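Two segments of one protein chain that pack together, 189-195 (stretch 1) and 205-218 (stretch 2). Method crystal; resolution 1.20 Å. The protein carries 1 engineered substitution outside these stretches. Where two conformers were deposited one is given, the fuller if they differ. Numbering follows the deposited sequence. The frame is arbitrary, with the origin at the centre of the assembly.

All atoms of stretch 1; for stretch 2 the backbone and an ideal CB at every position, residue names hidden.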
# COMPACT_ATOMS: atom_id res chain seq x y z
N SER A 189 12.14 -6.98 23.63
CA SER A 189 11.09 -7.44 24.55
C SER A 189 10.47 -6.31 25.38
O SER A 189 9.42 -6.49 25.99
CB SER A 189 11.63 -8.53 25.48
OG SER A 189 12.63 -8.00 26.34
N SER A 190 11.13 -5.16 25.40
CA SER A 190 10.66 -4.03 26.20
C SER A 190 9.53 -3.25 25.54
O SER A 190 8.76 -2.57 26.21
CB SER A 190 11.82 -3.09 26.53
OG SER A 190 12.25 -2.40 25.37
N LEU A 191 9.42 -3.34 24.22
CA LEU A 191 8.43 -2.54 23.50
C LEU A 191 7.00 -3.04 23.76
O LEU A 191 6.76 -4.25 23.79
CB LEU A 191 8.70 -2.56 22.00
CG LEU A 191 9.76 -1.61 21.45
CD1 LEU A 191 11.14 -1.88 22.00
CD2 LEU A 191 9.78 -1.69 19.93
N PRO A 192 6.05 -2.11 23.93
CA PRO A 192 4.65 -2.54 24.01
C PRO A 192 4.24 -3.07 22.65
O PRO A 192 4.43 -2.40 21.65
CB PRO A 192 3.89 -1.24 24.31
CG PRO A 192 4.95 -0.19 24.56
CD PRO A 192 6.18 -0.65 23.88
N HIS A 193 3.68 -4.28 22.61
CA HIS A 193 3.38 -4.91 21.34
C HIS A 193 2.19 -5.86 21.45
O HIS A 193 2.34 -7.02 21.85
CB HIS A 193 4.60 -5.67 20.82
CG HIS A 193 4.50 -6.06 19.38
ND1 HIS A 193 5.41 -6.90 18.77
CD2 HIS A 193 3.61 -5.72 18.42
CE1 HIS A 193 5.09 -7.06 17.50
NE2 HIS A 193 4.00 -6.34 17.26
N GLY A 194 1.01 -5.35 21.13
CA GLY A 194 -0.20 -6.16 21.09
C GLY A 194 -0.42 -6.68 19.69
O GLY A 194 -0.14 -5.96 18.73
N ARG A 195 -0.90 -7.92 19.56
CA ARG A 195 -1.08 -8.54 18.24
C ARG A 195 -2.49 -9.05 18.03
O ARG A 195 -3.23 -9.28 18.99
CB ARG A 195 -0.15 -9.74 18.01
CG ARG A 195 1.19 -9.81 18.70
CD ARG A 195 2.29 -9.04 18.02
NE ARG A 195 2.45 -9.06 16.56
CZ ARG A 195 3.50 -9.60 15.93
NH1 ARG A 195 4.43 -10.26 16.60
NH2 ARG A 195 3.63 -9.46 14.61
N UNK A 205 -6.93 -9.48 23.26
CA UNK A 205 -5.66 -9.84 23.88
C UNK A 205 -4.60 -8.78 23.61
O UNK A 205 -3.83 -8.42 24.51
CB UNK A 205 -5.18 -11.20 23.37
N UNK A 206 -4.56 -8.27 22.38
CA UNK A 206 -3.59 -7.25 22.03
C UNK A 206 -3.81 -5.96 22.78
O UNK A 206 -2.86 -5.31 23.22
CB UNK A 206 -3.63 -6.98 20.52
N UNK A 207 -5.07 -5.57 22.95
CA UNK A 207 -5.38 -4.38 23.74
C UNK A 207 -4.94 -4.55 25.19
O UNK A 207 -4.35 -3.63 25.78
CB UNK A 207 -6.88 -4.08 23.68
N UNK A 208 -5.22 -5.71 25.77
CA UNK A 208 -4.84 -5.97 27.16
C UNK A 208 -3.33 -5.87 27.35
O UNK A 208 -2.86 -5.33 28.35
CB UNK A 208 -5.33 -7.35 27.60
N UNK A 209 -2.57 -6.37 26.38
CA UNK A 209 -1.11 -6.27 26.43
C UNK A 209 -0.63 -4.82 26.44
O UNK A 209 0.28 -4.48 27.19
CB UNK A 209 -0.49 -7.01 25.24
N UNK A 210 -1.24 -3.97 25.62
CA UNK A 210 -0.88 -2.56 25.63
C UNK A 210 -1.25 -1.91 26.96
O UNK A 210 -0.47 -1.14 27.52
CB UNK A 210 -1.57 -1.83 24.47
N UNK A 211 -2.44 -2.23 27.48
CA UNK A 211 -2.96 -1.59 28.68
C UNK A 211 -2.16 -1.92 29.94
O UNK A 211 -2.13 -1.13 30.88
CB UNK A 211 -4.42 -2.00 28.88
N UNK A 212 -1.52 -3.08 29.96
CA UNK A 212 -0.78 -3.50 31.14
C UNK A 212 0.68 -3.04 31.09
O UNK A 212 1.44 -3.29 32.03
CB UNK A 212 -0.85 -5.02 31.28
N UNK A 213 1.08 -2.38 30.01
CA UNK A 213 2.48 -2.01 29.84
C UNK A 213 2.93 -0.92 30.80
O UNK A 213 2.14 -0.04 31.15
CB UNK A 213 2.72 -1.55 28.40
N UNK A 214 4.19 -1.00 31.22
CA UNK A 214 4.83 0.02 32.06
C UNK A 214 5.98 0.67 31.30
O UNK A 214 7.01 0.02 31.07
CB UNK A 214 5.33 -0.59 33.37
N UNK A 215 5.84 1.95 30.91
CA UNK A 215 4.69 2.82 31.16
C UNK A 215 3.58 2.59 30.14
O UNK A 215 3.80 1.94 29.12
CB UNK A 215 5.12 4.29 31.14
N UNK A 216 2.39 3.12 30.42
CA UNK A 216 1.29 3.05 29.47
C UNK A 216 1.66 3.80 28.20
O UNK A 216 2.18 4.91 28.27
CB UNK A 216 0.01 3.62 30.08
N UNK A 217 1.42 3.20 27.02
CA UNK A 217 1.80 3.91 25.80
C UNK A 217 1.03 5.22 25.61
O UNK A 217 -0.17 5.28 25.89
CB UNK A 217 1.58 3.00 24.59
N UNK A 218 1.74 6.25 25.15
CA UNK A 218 1.10 7.51 24.77
C UNK A 218 0.81 7.56 23.29
O UNK A 218 0.01 8.39 22.84
CB UNK A 218 1.98 8.70 25.16

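Helix 205-211 runs nearly antiparallel to strand 193-195 (169° between axes), with a closest axis approach of 6.1 Å. That leaves little room for bulky groups, so the direction of each ideal CB is the first test.

Position 205 points its CB sideways, 5.2 Å from Arg-195 O. Many residues would fit, polar ones easily; it is Asp-205, which makes no contact across the interface.

At 206 the ideal CB would lie 2.8 Å from Arg-195 O, a clash, and 3.3 Å from Gly-194 C. Phi/psi of -65/-40 is ordinary helix, so the backbone angles do not demand glycine; the strand does. The residue is Gly-206, its CA 3.7 Å from Gly-194 CA. Its O receives a CA-H...O contact from Gly-194 CA (3.5 Å, 147° at H), and water 1 joins the backbones, accepting from Gly-206 N (2.8 Å) and donating to Arg-195 O (2.7 Å).

Positions 207 and 208 have no atom of stretch 1 within 5.5 Å of the ideal CB, so this contact sets no preference. They are Leu-207 and Ala-208.

Position 209 points toward the strand, its ideal CB 4.2 Å from Gly-194 CA. Small or medium side chains fit, and a polar one could exploit the nearby backbone N of Arg-195. Asp-209 (chi1 m) does so through water 2, which accepts from Arg-195 N (2.8 Å) and donates to Asp-209 OD2 (2.7 Å).

Position 210 points sideways, its CB 5.5 Å from both Pro-192 CB and Gly-194 N. A flexible apolar chain could close that gap; leucine, isoleucine or methionine are candidates. Leu-210 (m, t) brings CD2 to 3.9 Å from Pro-192 CB.

Positions 211 and 212 are out of reach and unconstrained here: Leu-211 and selenomethionine Met-212.

At 213 CB points toward stretch 1, 4.3 Å from Pro-192 CB, with Ser-190 O farther along. A flat ring would suit the proline, and a polar edge the carbonyl. His-213 (chi1 t) supplies both: Pro-192 CG sits 3.5 Å from the centroid of the His-213 ring, 12° off its normal, a CH-pi contact, while Ser-190 O lies at the ring edge, 3.0 Å from His-213 CE1.

Positions 214, 215 and 216 gain no guidance from stretch 1. They are Gln-214, Pro-215, preceded by a cis peptide bond, and Leu-216.

Position 217 points toward Pro-192, its CB 4.6 Å from Pro-192 CG. Compact apolar groups suit it, and phi of -63° admits proline. Pro-217 packs its CG 3.9 Å from Pro-192 CB. Position 218 is out of reach; it is Lys-218.

Stretch 2 (205-218) DGLADLLMHQPLPK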
# COMPACT_ATOMS: atom_id res chain seq x y z
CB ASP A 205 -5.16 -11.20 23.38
CG ASP A 205 -5.94 -12.36 23.97
OD1 ASP A 205 -6.72 -12.15 24.92
OD2 ASP A 205 -5.77 -13.50 23.47
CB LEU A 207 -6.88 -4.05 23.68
CG LEU A 207 -7.31 -2.88 24.55
CD1 LEU A 207 -6.59 -1.60 24.18
CD2 LEU A 207 -8.82 -2.69 24.46
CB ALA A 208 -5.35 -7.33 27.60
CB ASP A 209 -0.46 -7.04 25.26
CG ASP A 209 -0.47 -8.54 25.48
OD1 ASP A 209 -0.68 -8.97 26.63
OD2 ASP A 209 -0.24 -9.28 24.50
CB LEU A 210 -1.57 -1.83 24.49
CG LEU A 210 -1.10 -2.25 23.10
CD1 LEU A 210 -2.00 -1.62 22.05
CD2 LEU A 210 0.35 -1.83 22.89
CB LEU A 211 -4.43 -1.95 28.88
CG LEU A 211 -5.38 -1.27 27.90
CD1 LEU A 211 -6.81 -1.74 28.10
CD2 LEU A 211 -5.27 0.22 28.05
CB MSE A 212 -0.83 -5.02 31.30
CG MSE A 212 0.04 -5.76 30.30
SE MSE A 212 0.05 -7.68 30.55
CE MSE A 212 -1.31 -7.86 31.92
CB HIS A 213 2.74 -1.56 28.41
CG HIS A 213 4.17 -1.69 28.00
ND1 HIS A 213 4.68 -2.86 27.46
CD2 HIS A 213 5.21 -0.82 28.05
CE1 HIS A 213 5.97 -2.69 27.20
NE2 HIS A 213 6.31 -1.47 27.55
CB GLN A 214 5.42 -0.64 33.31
CG GLN A 214 4.52 -1.66 33.98
CD GLN A 214 3.63 -1.03 35.03
OE1 GLN A 214 3.04 0.02 34.81
NE2 GLN A 214 3.54 -1.68 36.19
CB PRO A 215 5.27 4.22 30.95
CG PRO A 215 6.28 4.01 29.87
CD PRO A 215 6.88 2.64 30.13
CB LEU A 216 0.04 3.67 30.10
CG LEU A 216 -1.26 3.65 29.31
CD1 LEU A 216 -1.84 2.23 29.24
CD2 LEU A 216 -2.26 4.63 29.89
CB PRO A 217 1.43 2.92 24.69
CG PRO A 217 1.42 1.59 25.35
CD PRO A 217 0.91 1.85 26.74
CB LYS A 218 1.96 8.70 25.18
CG LYS A 218 2.01 8.91 26.67
CD LYS A 218 2.82 10.14 27.06
CE LYS A 218 2.62 10.50 28.53
NZ LYS A 218 2.91 9.36 29.44
O HOH W 1 -5.53 -9.77 20.24
O HOH W 2 -0.97 -9.56 21.87
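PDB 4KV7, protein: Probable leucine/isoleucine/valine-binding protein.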